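Local coordinates for thiamine monophosphate kinase (Aquifex aeolicus, PDB 1VQV) that catalyses the ATP-dependent phosphorylation of thiamine monophosphate to thiamine diphosphate, the active form of vitamin B1, and works as a homodimer, at the interface of chains A and B. Numbering follows the deposited sequence. Chains: chain A/B, thiamine monophosphate kinase.

Contact 1 and contact 2 belong to the same two-fold homodimer interface, and the centres of their C-alpha atoms lie about 19 Å apart. They share no residue. Contact 1 sets helix 94-111 of chain A against helix 8-19 of chain B. Contact 2 packs strands of the two subunits face to face. In contact 2 A:Ser129 meets B:Ser129 and A:Phe131 meets B:Phe131, so it lies at the two-fold axis. Contact 1 lies away from the axis and recurs with the chains exchanged. Both include ligand-binding positions, for ATP in contact 1 and magnesium in contact 2, which suggests that dimerisation helps shape the active sites.

Contact 1: the interface of chains A and B. Residues chain A 98, 101-102, 104-105; chain B 15, 18-19.
B:Ile15 lies against one face of the A:Tyr101 ring. Its CG2 methyl sits over the ring centre, 3.6 Å from the centroid, in a CH-pi contact. The other branch, CG1 and CD1, runs toward the CE2 side, where CD1 comes 3.4 Å from A:Tyr101 CE2. The two branches thus span the ring from its middle to the phenol end. CG of A:Tyr101 is anti to its carbonyl carbon (chi1 -81°), which swings the ring out from helix 94-111 so that one face meets B:Ile15.

Next to the ring, the B:Thr18 methyl CG2 packs on A:Tyr101 CB at 3.5 Å. B:Leu19 reaches in with CD2, which lies 4.0 Å from A:Lys105 CB and also near A:Val104 CG1.

The rim is polar in composition but makes its contacts through carbon. CG of A:Glu98 passes 3.6 Å from the B:Thr18 hydroxyl OG1. A:Lys105 has CG anti to its backbone N (chi1 -176°), and its extended chain carries CD and CE past the end of the partner helix. CE lies 3.6 Å from the B:Leu19 carbonyl O.

A:Tyr101 is an ATP-binding residue, so the partner subunit may help position its ring. The site joins one side of helix 94-111 in chain A to the C-terminal end of helix 8-19 in chain B.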
# COMPACT_ATOMS: atom_id res chain seq x y z
N GLU A 98 9.15 13.03 -11.54
CA GLU A 98 10.59 12.80 -11.51
C GLU A 98 11.26 13.44 -10.29
O GLU A 98 12.16 12.86 -9.68
CB GLU A 98 11.23 13.35 -12.79
CG GLU A 98 12.56 12.69 -13.07
CD GLU A 98 13.33 13.39 -14.17
OE1 GLU A 98 12.75 13.56 -15.27
OE2 GLU A 98 14.50 13.76 -13.93
N TYR A 101 10.29 11.32 -7.20
CA TYR A 101 11.09 10.13 -6.96
C TYR A 101 12.54 10.39 -6.56
O TYR A 101 13.18 9.52 -5.95
CB TYR A 101 10.98 9.21 -8.17
CG TYR A 101 9.70 8.40 -8.15
CD1 TYR A 101 9.54 7.37 -7.23
CD2 TYR A 101 8.66 8.68 -9.03
CE1 TYR A 101 8.37 6.63 -7.19
CE2 TYR A 101 7.48 7.94 -9.01
CZ TYR A 101 7.34 6.91 -8.09
OH TYR A 101 6.19 6.15 -8.09
N ILE A 102 13.03 11.58 -6.89
CA ILE A 102 14.38 12.02 -6.53
C ILE A 102 14.36 12.11 -5.01
O ILE A 102 15.23 11.56 -4.34
CB ILE A 102 14.70 13.43 -7.15
CG1 ILE A 102 14.89 13.31 -8.66
CG2 ILE A 102 15.95 14.03 -6.50
CD1 ILE A 102 15.22 14.63 -9.35
N VAL A 104 12.39 10.64 -3.05
CA VAL A 104 12.16 9.29 -2.52
C VAL A 104 13.49 8.55 -2.50
O VAL A 104 13.81 7.87 -1.54
CB VAL A 104 11.15 8.49 -3.42
CG1 VAL A 104 11.19 7.00 -3.07
CG2 VAL A 104 9.73 9.00 -3.21
N LYS A 105 14.27 8.68 -3.58
CA LYS A 105 15.56 8.00 -3.68
C LYS A 105 16.51 8.47 -2.58
O LYS A 105 17.27 7.68 -2.02
CB LYS A 105 16.20 8.28 -5.05
CG LYS A 105 17.52 7.54 -5.28
CD LYS A 105 18.03 7.75 -6.69
CE LYS A 105 19.24 6.86 -7.00
NZ LYS A 105 20.48 7.27 -6.24
N ILE B 15 10.78 6.15 -13.78
CA ILE B 15 10.81 5.88 -12.37
C ILE B 15 11.92 4.89 -12.11
O ILE B 15 12.86 5.18 -11.37
CB ILE B 15 9.47 5.30 -11.89
CG1 ILE B 15 8.34 6.26 -12.25
CG2 ILE B 15 9.54 5.02 -10.40
CD1 ILE B 15 7.00 5.86 -11.69
N THR B 18 15.09 6.69 -12.57
CA THR B 18 15.32 7.62 -11.47
C THR B 18 15.87 6.93 -10.22
O THR B 18 16.82 7.41 -9.59
CB THR B 18 14.01 8.41 -11.11
OG1 THR B 18 13.80 9.45 -12.07
CG2 THR B 18 14.10 9.06 -9.72
N LEU B 19 15.27 5.81 -9.85
CA LEU B 19 15.72 5.08 -8.69
C LEU B 19 16.88 4.12 -9.07
O LEU B 19 17.73 3.79 -8.24
CB LEU B 19 14.58 4.24 -8.11
CG LEU B 19 13.29 4.96 -7.64
CD1 LEU B 19 12.13 3.98 -7.61
CD2 LEU B 19 13.50 5.62 -6.27

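Contact 2: the interface of chains A and B. Residues chain A 40-42, 83, 129, 131; chain B 42, 83, 85, 129-131.
A:Phe131 and B:Phe131 meet across the two-fold and form the aromatic centre of this strand-to-strand interface. The two side chains run antiparallel alongside each other, and each lays its CB methylene over the other ring. B:Phe131 CB lies over the A:Phe131 face, shifted toward the rim and 3.5 Å from the centroid. A:Phe131 CB sits over the middle of the B:Phe131 ring, 3.9 Å from its centroid. Both are CH-pi contacts. The symmetry is imperfect here. CG is anti to the carbonyl carbon in A:Phe131 (chi1 -61°) but anti to the backbone N in B:Phe131 (chi1 172°), so equivalent residues send their rings in different directions.

Leucine methyls make the aliphatic contacts. A:Leu83 crosses B:Phe131 at about a right angle. Its CD1 approaches the ring edge in plane, 3.4 Å from B:Phe131 CE1. On the same ring, B:Leu83 CB from the ring's own chain also lies at the edge. B:Leu83 sends CD1 across to strand 37-46 of chain A, where it rests 3.6 Å from the A:Thr41 backbone carbonyl carbon. The same methyl is 4.1 Å from A:Leu40 CB and also touches the A:Thr42 side chain. This stretch of strand carries magnesium-binding positions at A:Thr41 and A:Thr42, so the packing may help steady it.

Polar contacts are fewer. The hydroxyl oxygens A:Ser129 OG and B:Ser129 OG form a hydrogen bond of 3.3 Å, whose direction is not settled. Each OG is anti to its own backbone N, which turns both hydroxyls toward the partner strand. B:Thr42 OG1 makes a weak hydrogen bond to B:Val130 O within chain B. B:Ser129 OG also lies in plane at the edge of the A:Phe131 ring, 3.5 Å from its CZ.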
# COMPACT_ATOMS: atom_id res chain seq x y z
N LEU A 40 4.70 -4.06 9.45
CA LEU A 40 3.98 -3.59 8.28
C LEU A 40 3.29 -2.25 8.56
O LEU A 40 2.61 -2.10 9.58
CB LEU A 40 2.97 -4.64 7.84
CG LEU A 40 3.56 -6.05 7.69
CD1 LEU A 40 2.49 -6.98 7.17
CD2 LEU A 40 4.74 -6.06 6.75
N THR A 41 3.50 -1.29 7.66
CA THR A 41 2.90 0.04 7.80
C THR A 41 2.53 0.71 6.48
O THR A 41 3.17 0.51 5.44
CB THR A 41 3.83 1.00 8.57
OG1 THR A 41 3.07 2.13 9.03
CG2 THR A 41 4.96 1.50 7.67
N THR A 42 1.49 1.53 6.54
CA THR A 42 0.99 2.25 5.38
C THR A 42 0.78 3.73 5.75
O THR A 42 0.39 4.06 6.87
CB THR A 42 -0.34 1.59 4.88
OG1 THR A 42 -0.94 2.41 3.86
CG2 THR A 42 -1.32 1.40 6.04
N LEU A 83 6.96 0.03 -1.01
CA LEU A 83 6.10 -0.05 -2.18
C LEU A 83 5.36 1.29 -2.26
O LEU A 83 4.71 1.72 -1.31
CB LEU A 83 5.08 -1.19 -2.06
CG LEU A 83 5.55 -2.62 -2.28
CD1 LEU A 83 4.35 -3.54 -2.31
CD2 LEU A 83 6.28 -2.71 -3.60
N SER A 129 0.23 6.77 -1.83
CA SER A 129 0.06 5.70 -0.87
C SER A 129 1.36 4.93 -0.76
O SER A 129 1.82 4.35 -1.73
CB SER A 129 -1.07 4.77 -1.34
OG SER A 129 -1.17 3.62 -0.53
N PHE A 131 3.78 1.94 1.21
CA PHE A 131 3.77 0.78 2.08
C PHE A 131 5.20 0.45 2.43
O PHE A 131 6.07 0.40 1.56
CB PHE A 131 3.10 -0.42 1.39
CG PHE A 131 1.66 -0.18 1.00
CD1 PHE A 131 1.33 0.22 -0.30
CD2 PHE A 131 0.63 -0.35 1.94
CE1 PHE A 131 0.01 0.44 -0.66
CE2 PHE A 131 -0.71 -0.12 1.57
CZ PHE A 131 -1.02 0.27 0.28
N THR B 42 1.01 -4.86 -4.48
CA THR B 42 0.06 -3.77 -4.28
C THR B 42 -0.84 -3.67 -5.53
O THR B 42 -0.40 -3.97 -6.64
CB THR B 42 0.76 -2.39 -4.03
OG1 THR B 42 -0.24 -1.37 -3.95
CG2 THR B 42 1.74 -2.04 -5.15
N LEU B 83 -2.66 -5.11 4.10
CA LEU B 83 -2.87 -3.74 4.60
C LEU B 83 -3.83 -3.06 3.63
O LEU B 83 -3.54 -2.93 2.43
CB LEU B 83 -1.56 -2.95 4.63
CG LEU B 83 -0.49 -3.25 5.68
CD1 LEU B 83 0.64 -2.26 5.53
CD2 LEU B 83 -1.09 -3.13 7.06
N SER B 85 -5.82 0.33 2.60
CA SER B 85 -5.92 1.77 2.72
C SER B 85 -7.14 2.27 1.94
O SER B 85 -7.30 1.98 0.75
CB SER B 85 -4.62 2.39 2.18
OG SER B 85 -4.55 3.78 2.42
N SER B 129 -6.71 0.95 -2.04
CA SER B 129 -5.32 0.59 -2.24
C SER B 129 -4.98 -0.54 -1.27
O SER B 129 -5.02 -0.37 -0.06
CB SER B 129 -4.43 1.81 -1.98
OG SER B 129 -3.07 1.54 -2.21
N VAL B 130 -4.65 -1.70 -1.83
CA VAL B 130 -4.35 -2.88 -1.02
C VAL B 130 -2.89 -3.31 -1.09
O VAL B 130 -2.22 -3.18 -2.12
CB VAL B 130 -5.22 -4.07 -1.46
CG1 VAL B 130 -5.92 -4.68 -0.27
CG2 VAL B 130 -6.22 -3.61 -2.51
N PHE B 131 -2.42 -3.83 0.03
CA PHE B 131 -1.04 -4.29 0.15
C PHE B 131 -1.08 -5.71 0.67
O PHE B 131 -1.77 -6.01 1.63
CB PHE B 131 -0.29 -3.39 1.13
CG PHE B 131 1.10 -3.86 1.49
CD1 PHE B 131 2.10 -4.00 0.52
CD2 PHE B 131 1.43 -4.09 2.84
CE1 PHE B 131 3.41 -4.34 0.89
CE2 PHE B 131 2.73 -4.43 3.21
CZ PHE B 131 3.72 -4.55 2.24